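DTDP-4-dehydrorhamnose reductase (Sulfolobus tokodaii, PDB 2GGS) binds NADPH in a Rossmann-type fold and probably reduces dTDP-4-dehydrorhamnose to dTDP-rhamnose. Local coordinates at residues P58-N63 and E195-R200; Y101-S106 and L147-S152. One frame throughout, in Å; residues are numbered along the deposited sequence.

Interaction 1: residues P58-N63 and E195-R200; sequences PDVIIN and ELLELR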
loop_
_atom_site.group_PDB
_atom_site.type_symbol
_atom_site.label_atom_id
_atom_site.label_comp_id
_atom_site.label_asym_id
_atom_site.label_seq_id
_atom_site.Cartn_x
_atom_site.Cartn_y
_atom_site.Cartn_z
ATOM N N PRO A 58 19.183 -7.605 7.375
ATOM C CA PRO A 58 18.928 -6.289 6.733
ATOM C C PRO A 58 19.156 -5.119 7.670
ATOM O O PRO A 58 18.803 -5.203 8.846
ATOM C CB PRO A 58 17.455 -6.401 6.301
ATOM C CG PRO A 58 16.838 -7.384 7.322
ATOM C CD PRO A 58 17.971 -8.433 7.455
ATOM N N ASP A 59 19.728 -4.031 7.161
ATOM C CA ASP A 59 19.853 -2.795 7.934
ATOM C C ASP A 59 18.468 -2.194 8.062
ATOM O O ASP A 59 18.135 -1.554 9.063
ATOM C CB ASP A 59 20.762 -1.795 7.219
ATOM C CG ASP A 59 22.188 -2.294 7.091
ATOM O OD1 ASP A 59 22.819 -2.628 8.111
ATOM O OD2 ASP A 59 22.695 -2.346 5.969
ATOM N N VAL A 60 17.679 -2.419 7.008
ATOM C CA VAL A 60 16.367 -1.821 6.831
ATOM C C VAL A 60 15.371 -2.913 6.371
ATOM O O VAL A 60 15.694 -3.760 5.539
ATOM C CB VAL A 60 16.419 -0.651 5.804
ATOM C CG1 VAL A 60 15.021 -0.135 5.489
ATOM C CG2 VAL A 60 17.303 0.474 6.361
ATOM N N ILE A 61 14.170 -2.909 6.943
ATOM C CA ILE A 61 13.140 -3.803 6.460
ATOM C C ILE A 61 11.984 -2.902 6.007
ATOM O O ILE A 61 11.489 -2.140 6.810
ATOM C CB ILE A 61 12.630 -4.758 7.567
ATOM C CG1 ILE A 61 13.773 -5.678 8.030
ATOM C CG2 ILE A 61 11.442 -5.615 7.069
ATOM C CD1 ILE A 61 13.521 -6.257 9.385
ATOM N N ILE A 62 11.547 -3.045 4.759
ATOM C CA ILE A 62 10.316 -2.382 4.309
ATOM C C ILE A 62 9.227 -3.454 4.155
ATOM O O ILE A 62 9.347 -4.339 3.281
ATOM C CB ILE A 62 10.519 -1.643 2.974
ATOM C CG1 ILE A 62 11.618 -0.569 3.073
ATOM C CG2 ILE A 62 9.208 -0.948 2.559
ATOM C CD1 ILE A 62 12.075 -0.045 1.684
ATOM N N ASN A 63 8.218 -3.415 5.042
ATOM C CA ASN A 63 7.154 -4.438 5.035
ATOM C C ASN A 63 5.997 -4.012 4.141
ATOM O O ASN A 63 5.094 -3.274 4.601
ATOM C CB ASN A 63 6.628 -4.713 6.443
ATOM C CG ASN A 63 5.613 -5.832 6.436
ATOM O OD1 ASN A 63 5.799 -6.799 5.689
ATOM N ND2 ASN A 63 4.517 -5.689 7.195
ATOM N N GLU A 195 13.317 8.378 -0.356
ATOM C CA GLU A 195 13.736 9.635 0.321
ATOM C C GLU A 195 13.624 9.523 1.833
ATOM O O GLU A 195 14.488 9.994 2.601
ATOM C CB GLU A 195 12.866 10.803 -0.129
ATOM C CG GLU A 195 13.459 11.668 -1.190
ATOM C CD GLU A 195 12.680 12.942 -1.358
ATOM O OE1 GLU A 195 12.933 13.901 -0.584
ATOM O OE2 GLU A 195 11.810 12.971 -2.253
ATOM N N LEU A 196 12.532 8.924 2.279
ATOM C CA LEU A 196 12.266 8.765 3.700
ATOM C C LEU A 196 13.335 7.927 4.386
ATOM O O LEU A 196 13.741 8.225 5.507
ATOM C CB LEU A 196 10.880 8.148 3.922
ATOM C CG LEU A 196 9.733 9.147 3.797
ATOM C CD1 LEU A 196 8.354 8.454 3.826
ATOM C CD2 LEU A 196 9.844 10.213 4.878
ATOM N N LEU A 197 13.762 6.863 3.701
ATOM C CA LEU A 197 14.785 5.940 4.201
ATOM C C LEU A 197 16.052 6.637 4.612
ATOM O O LEU A 197 16.535 6.428 5.734
ATOM C CB LEU A 197 15.149 4.913 3.128
ATOM C CG LEU A 197 14.097 3.841 2.879
ATOM C CD1 LEU A 197 14.748 2.627 2.244
ATOM C CD2 LEU A 197 13.417 3.461 4.177
ATOM N N GLU A 198 16.599 7.413 3.671
ATOM C CA GLU A 198 17.819 8.170 3.888
ATOM C C GLU A 198 17.677 8.963 5.169
ATOM O O GLU A 198 18.627 9.052 5.929
ATOM C CB GLU A 198 18.182 9.112 2.691
ATOM C CG GLU A 198 17.168 9.211 1.521
ATOM C CD GLU A 198 16.974 10.652 0.927
ATOM O OE1 GLU A 198 17.303 10.861 -0.283
ATOM O OE2 GLU A 198 16.456 11.560 1.647
ATOM N N LEU A 199 16.476 9.508 5.407
ATOM C CA LEU A 199 16.185 10.380 6.552
ATOM C C LEU A 199 16.008 9.673 7.894
ATOM O O LEU A 199 16.048 10.329 8.935
ATOM C CB LEU A 199 14.956 11.252 6.268
ATOM C CG LEU A 199 15.069 12.234 5.100
ATOM C CD1 LEU A 199 13.741 12.874 4.808
ATOM C CD2 LEU A 199 16.146 13.301 5.338
ATOM N N ARG A 200 15.801 8.356 7.884
ATOM C CA ARG A 200 15.551 7.593 9.125
ATOM C C ARG A 200 14.422 8.178 9.989
ATOM O O ARG A 200 14.465 8.149 11.214
ATOM C CB ARG A 200 16.841 7.354 9.947
ATOM C CG ARG A 200 17.655 6.195 9.433
ATOM C CD ARG A 200 18.178 5.287 10.558
ATOM N NE ARG A 200 18.866 4.073 10.069
ATOM C CZ ARG A 200 18.832 3.603 8.815
ATOM N NH1 ARG A 200 18.137 4.215 7.861
ATOM N NH2 ARG A 200 19.502 2.503 8.500
HETATM O O HOH W 1 19.753 0.408 10.148
#

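Interaction 2: residues Y101-S106 and L147-S152; sequences YIVHIS and LIIRTS. With NDP (NADPH dihydro-nicotinamide-adenine-dinucleotide phosphate), chain C.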
loop_
_atom_site.group_PDB
_atom_site.type_symbol
_atom_site.label_atom_id
_atom_site.label_comp_id
_atom_site.label_asym_id
_atom_site.label_seq_id
_atom_site.Cartn_x
_atom_site.Cartn_y
_atom_site.Cartn_z
ATOM N N TYR A 101 16.094 -1.093 11.106
ATOM C CA TYR A 101 15.172 0.019 10.961
ATOM C C TYR A 101 13.936 -0.551 10.237
ATOM O O TYR A 101 14.046 -1.015 9.122
ATOM C CB TYR A 101 15.830 1.149 10.170
ATOM C CG TYR A 101 14.949 2.305 9.749
ATOM C CD1 TYR A 101 14.049 2.890 10.633
ATOM C CD2 TYR A 101 15.086 2.867 8.482
ATOM C CE1 TYR A 101 13.259 3.965 10.247
ATOM C CE2 TYR A 101 14.293 3.948 8.093
ATOM C CZ TYR A 101 13.405 4.493 8.983
ATOM O OH TYR A 101 12.612 5.553 8.625
ATOM N N ILE A 102 12.786 -0.501 10.898
ATOM C CA ILE A 102 11.573 -1.126 10.367
ATOM C C ILE A 102 10.646 -0.066 9.755
ATOM O O ILE A 102 10.287 0.913 10.423
ATOM C CB ILE A 102 10.844 -1.868 11.464
ATOM C CG1 ILE A 102 11.728 -3.034 11.966
ATOM C CG2 ILE A 102 9.450 -2.356 10.961
ATOM C CD1 ILE A 102 11.011 -4.021 12.769
ATOM N N VAL A 103 10.287 -0.252 8.486
ATOM C CA VAL A 103 9.350 0.654 7.786
ATOM C C VAL A 103 8.141 -0.165 7.366
ATOM O O VAL A 103 8.276 -1.099 6.551
ATOM C CB VAL A 103 9.999 1.307 6.508
ATOM C CG1 VAL A 103 8.967 2.211 5.784
ATOM C CG2 VAL A 103 11.270 2.073 6.884
ATOM N N HIS A 104 6.971 0.144 7.924
ATOM C CA HIS A 104 5.816 -0.700 7.708
ATOM C C HIS A 104 4.800 0.091 6.862
ATOM O O HIS A 104 4.525 1.253 7.152
ATOM C CB HIS A 104 5.167 -1.087 9.052
ATOM C CG HIS A 104 3.831 -1.723 8.872
ATOM N ND1 HIS A 104 3.694 -2.968 8.285
ATOM C CD2 HIS A 104 2.573 -1.274 9.110
ATOM C CE1 HIS A 104 2.412 -3.254 8.172
ATOM N NE2 HIS A 104 1.706 -2.256 8.686
ATOM N N ILE A 105 4.229 -0.551 5.850
ATOM C CA ILE A 105 3.294 0.159 4.971
ATOM C C ILE A 105 1.862 -0.114 5.399
ATOM O O ILE A 105 1.469 -1.261 5.631
ATOM C CB ILE A 105 3.507 -0.224 3.481
ATOM C CG1 ILE A 105 4.997 -0.098 3.062
ATOM C CG2 ILE A 105 2.556 0.638 2.591
ATOM C CD1 ILE A 105 5.640 1.280 3.289
ATOM N N SER A 106 1.061 0.951 5.533
ATOM C CA SER A 106 -0.311 0.807 5.952
ATOM C C SER A 106 -1.279 1.511 4.984
ATOM O O SER A 106 -0.908 1.852 3.852
ATOM C CB SER A 106 -0.494 1.256 7.411
ATOM O OG SER A 106 -1.776 0.899 7.941
ATOM N N LEU A 147 8.873 3.242 11.547
ATOM C CA LEU A 147 8.078 4.212 10.768
ATOM C C LEU A 147 6.899 3.460 10.132
ATOM O O LEU A 147 7.115 2.431 9.485
ATOM C CB LEU A 147 8.930 4.793 9.635
ATOM C CG LEU A 147 8.240 5.848 8.778
ATOM C CD1 LEU A 147 7.821 7.056 9.655
ATOM C CD2 LEU A 147 9.157 6.240 7.622
ATOM N N ILE A 148 5.688 3.996 10.313
ATOM C CA ILE A 148 4.469 3.493 9.653
ATOM C C ILE A 148 4.156 4.535 8.581
ATOM O O ILE A 148 4.016 5.735 8.877
ATOM C CB ILE A 148 3.265 3.352 10.610
ATOM C CG1 ILE A 148 3.476 2.172 11.579
ATOM C CG2 ILE A 148 1.948 3.190 9.823
ATOM C CD1 ILE A 148 2.634 2.271 12.838
ATOM N N ILE A 149 4.051 4.067 7.340
ATOM C CA ILE A 149 3.671 4.940 6.226
ATOM C C ILE A 149 2.267 4.560 5.789
ATOM O O ILE A 149 2.075 3.458 5.286
ATOM C CB ILE A 149 4.644 4.797 5.034
ATOM C CG1 ILE A 149 6.105 5.119 5.406
ATOM C CG2 ILE A 149 4.166 5.690 3.886
ATOM C CD1 ILE A 149 7.060 4.984 4.225
ATOM N N ARG A 150 1.284 5.455 5.984
ATOM C CA ARG A 150 -0.070 5.140 5.498
ATOM C C ARG A 150 -0.198 5.700 4.083
ATOM O O ARG A 150 0.205 6.822 3.806
ATOM C CB ARG A 150 -1.152 5.754 6.358
ATOM C CG ARG A 150 -1.114 5.324 7.825
ATOM C CD ARG A 150 -2.496 5.539 8.477
ATOM N NE ARG A 150 -2.537 5.171 9.893
ATOM C CZ ARG A 150 -2.576 6.058 10.894
ATOM N NH1 ARG A 150 -2.559 7.379 10.645
ATOM N NH2 ARG A 150 -2.623 5.628 12.147
ATOM N N THR A 151 -0.797 4.915 3.206
ATOM C CA THR A 151 -0.965 5.341 1.802
ATOM C C THR A 151 -2.358 4.926 1.312
ATOM O O THR A 151 -3.126 4.274 2.050
ATOM C CB THR A 151 0.193 4.844 0.932
ATOM O OG1 THR A 151 0.200 5.493 -0.350
ATOM C CG2 THR A 151 0.125 3.354 0.740
ATOM N N SER A 152 -2.673 5.298 0.080
ATOM C CA SER A 152 -4.033 5.161 -0.441
ATOM C C SER A 152 -3.973 4.757 -1.910
ATOM O O SER A 152 -3.235 5.357 -2.675
ATOM C CB SER A 152 -4.765 6.500 -0.295
ATOM O OG SER A 152 -6.022 6.486 -0.926
HETATM P PA NDP C . 0.060 -6.210 -3.871
HETATM O O1A NDP C . -1.226 -6.913 -3.734
HETATM O O2A NDP C . 0.413 -5.863 -5.268
HETATM O O5B NDP C . 1.254 -7.040 -3.253
HETATM C C5B NDP C . 1.059 -7.837 -2.098
HETATM C C4B NDP C . 2.410 -8.428 -1.788
HETATM O O4B NDP C . 2.295 -9.123 -0.544
HETATM C C3B NDP C . 2.915 -9.380 -2.860
HETATM O O3B NDP C . 4.288 -9.159 -3.041
HETATM C C2B NDP C . 2.678 -10.742 -2.194
HETATM O O2B NDP C . 3.628 -11.643 -2.677
HETATM C C1B NDP C . 2.940 -10.372 -0.741
HETATM N N9A NDP C . 2.363 -11.364 0.172
HETATM C C8A NDP C . 1.042 -11.589 0.416
HETATM N N7A NDP C . 0.941 -12.615 1.308
HETATM C C5A NDP C . 2.187 -13.021 1.609
HETATM C C6A NDP C . 2.677 -14.032 2.444
HETATM N N6A NDP C . 1.818 -14.893 3.058
HETATM N N1A NDP C . 4.035 -14.190 2.493
HETATM C C2A NDP C . 4.932 -13.399 1.786
HETATM N N3A NDP C . 4.440 -12.420 0.957
HETATM C C4A NDP C . 3.099 -12.255 0.879
HETATM O O3 NDP C . -0.096 -4.953 -2.857
HETATM P PN NDP C . 0.435 -3.439 -3.092
HETATM O O1N NDP C . 1.779 -3.360 -3.618
HETATM O O2N NDP C . -0.706 -2.808 -3.795
HETATM O O5D NDP C . 0.372 -2.915 -1.582
HETATM C C5D NDP C . 1.571 -2.666 -0.857
HETATM C C4D NDP C . 1.279 -2.247 0.578
HETATM O O4D NDP C . 0.511 -1.066 0.544
HETATM C C3D NDP C . 0.474 -3.260 1.386
HETATM O O3D NDP C . 0.941 -3.105 2.700
HETATM C C2D NDP C . -0.947 -2.765 1.281
HETATM O O2D NDP C . -1.719 -3.227 2.377
HETATM C C1D NDP C . -0.685 -1.239 1.308
HETATM N N1N NDP C . -1.801 -0.509 0.697
HETATM C C2N NDP C . -2.247 -0.931 -0.527
HETATM C C3N NDP C . -3.161 -0.191 -1.263
HETATM C C7N NDP C . -3.604 -0.704 -2.594
HETATM O O7N NDP C . -4.697 -0.084 -3.231
HETATM N N7N NDP C . -2.977 -1.740 -3.148
HETATM C C4N NDP C . -3.712 1.116 -0.720
HETATM C C5N NDP C . -3.191 1.484 0.649
HETATM C C6N NDP C . -2.253 0.658 1.280
HETATM P P2B NDP C . 3.252 -12.797 -3.808
HETATM O O1X NDP C . 4.588 -13.167 -4.313
HETATM O O2X NDP C . 2.355 -12.195 -4.836
HETATM O O3X NDP C . 2.510 -13.978 -3.132
#

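Interaction 1: residues P58-N63 and E195-R200
V60 holds CG1 anti to its backbone N (chi1 173°), and L197 holds CG anti to its carbonyl carbon (chi1 -73°); the branches of the two residues meet above the central parallel sheet of the Rossmann fold. This is helix-on-sheet packing: the end of helix 186-199 lies over strands 60-63 and 101-107, and L197 spreads its two methyls over alternate residues of strand 60-63. L197 CD2 meets V60 CG1 at 4.2 Å. L197 CD1 reaches the tip of I62, 3.8 Å from I62 CD1. In both pairs the side chains lie slantwise to one another, not nested in parallel.

R200 leaves the helix with a positive phi of 52° and completes a Schellman motif; R200 N donates to L197 O at 3.0 Å. Its side chain, bent about the CB-CG bond, runs back to the strand, with L197 O at the edge of the guanidinium and in its plane. R200 NH2 comes obliquely to V60 CG2 at 3.7 Å, and Y101 of the next strand packs against the same arginine. D59 O lies 4.3 Å from R200 NH2, and a water fills in: it accepts from R200 NH2 at 2.7 Å and donates to D59 O at 2.8 Å.

Interaction 2: residues Y101-S106 and L147-S152
V103 and I149 touch side chain to side chain on the face of the sheet where L147 and I105 also point, while their strands run parallel and in register within the beta-alpha-beta unit of strand 101-107, helix 129-141 and strand 147-151. Five backbone bonds hold the strands together, starting with L147 N to I102 O at 2.9 Å and ending with T151 N to S106 O.

I149 can be traced outward from CB. I149 CB lies 4.1 Å from I105 CD1. I149 CG1 passes V103 CG1, and I149 CD1 presses closer to V103 CG1, at 3.7 Å, while still touching I105 CD1. I105 can meet it because CG1 stands anti to the carbonyl carbon (chi1 -51°) and chi2 of -56° folds CD1 toward the neighbouring strand. I193 of helix 186-199 packs on both isoleucines. The other branch of I105 faces the cofactor, with I105 CG2 3.4 Å from O4D of the nicotinamide ribose. On the reverse face, S106 CB rests on I148 CG2, and E138 takes both S106 OG and R150 NE.

The T151 N-H reaches S106 O from above the carbonyl plane, with a C=O...donor angle of 118°. S106 O also lies 3.1 Å from C6N of the nicotinamide, and T151 O is equally close to C5N. Two partly negative carbonyl oxygens so near the dihydronicotinamide ring could favour the positive charge that builds up on it as hydride leaves.

The two contacts sit side by side, their centres 10 Å apart, and share one seven-stranded parallel sheet: strand 60-63 of interaction 1 is the direct neighbour of strand 101-107 of interaction 2. The probable hydrogen bonds N63 N to V103 O and I61 O to V103 N, both 2.8 Å, join them. Along the chain interaction 2 is nested inside interaction 1, so the polypeptide lays down three adjacent strands, 60-63, 101-107 and 147-151, before helix 186-199 returns across them. That helix links the contacts a second time, L197 CD2 packing on V103 CG2. The result is an apolar layer between sheet and helix, whose interaction 2 end borders the bound NADPH.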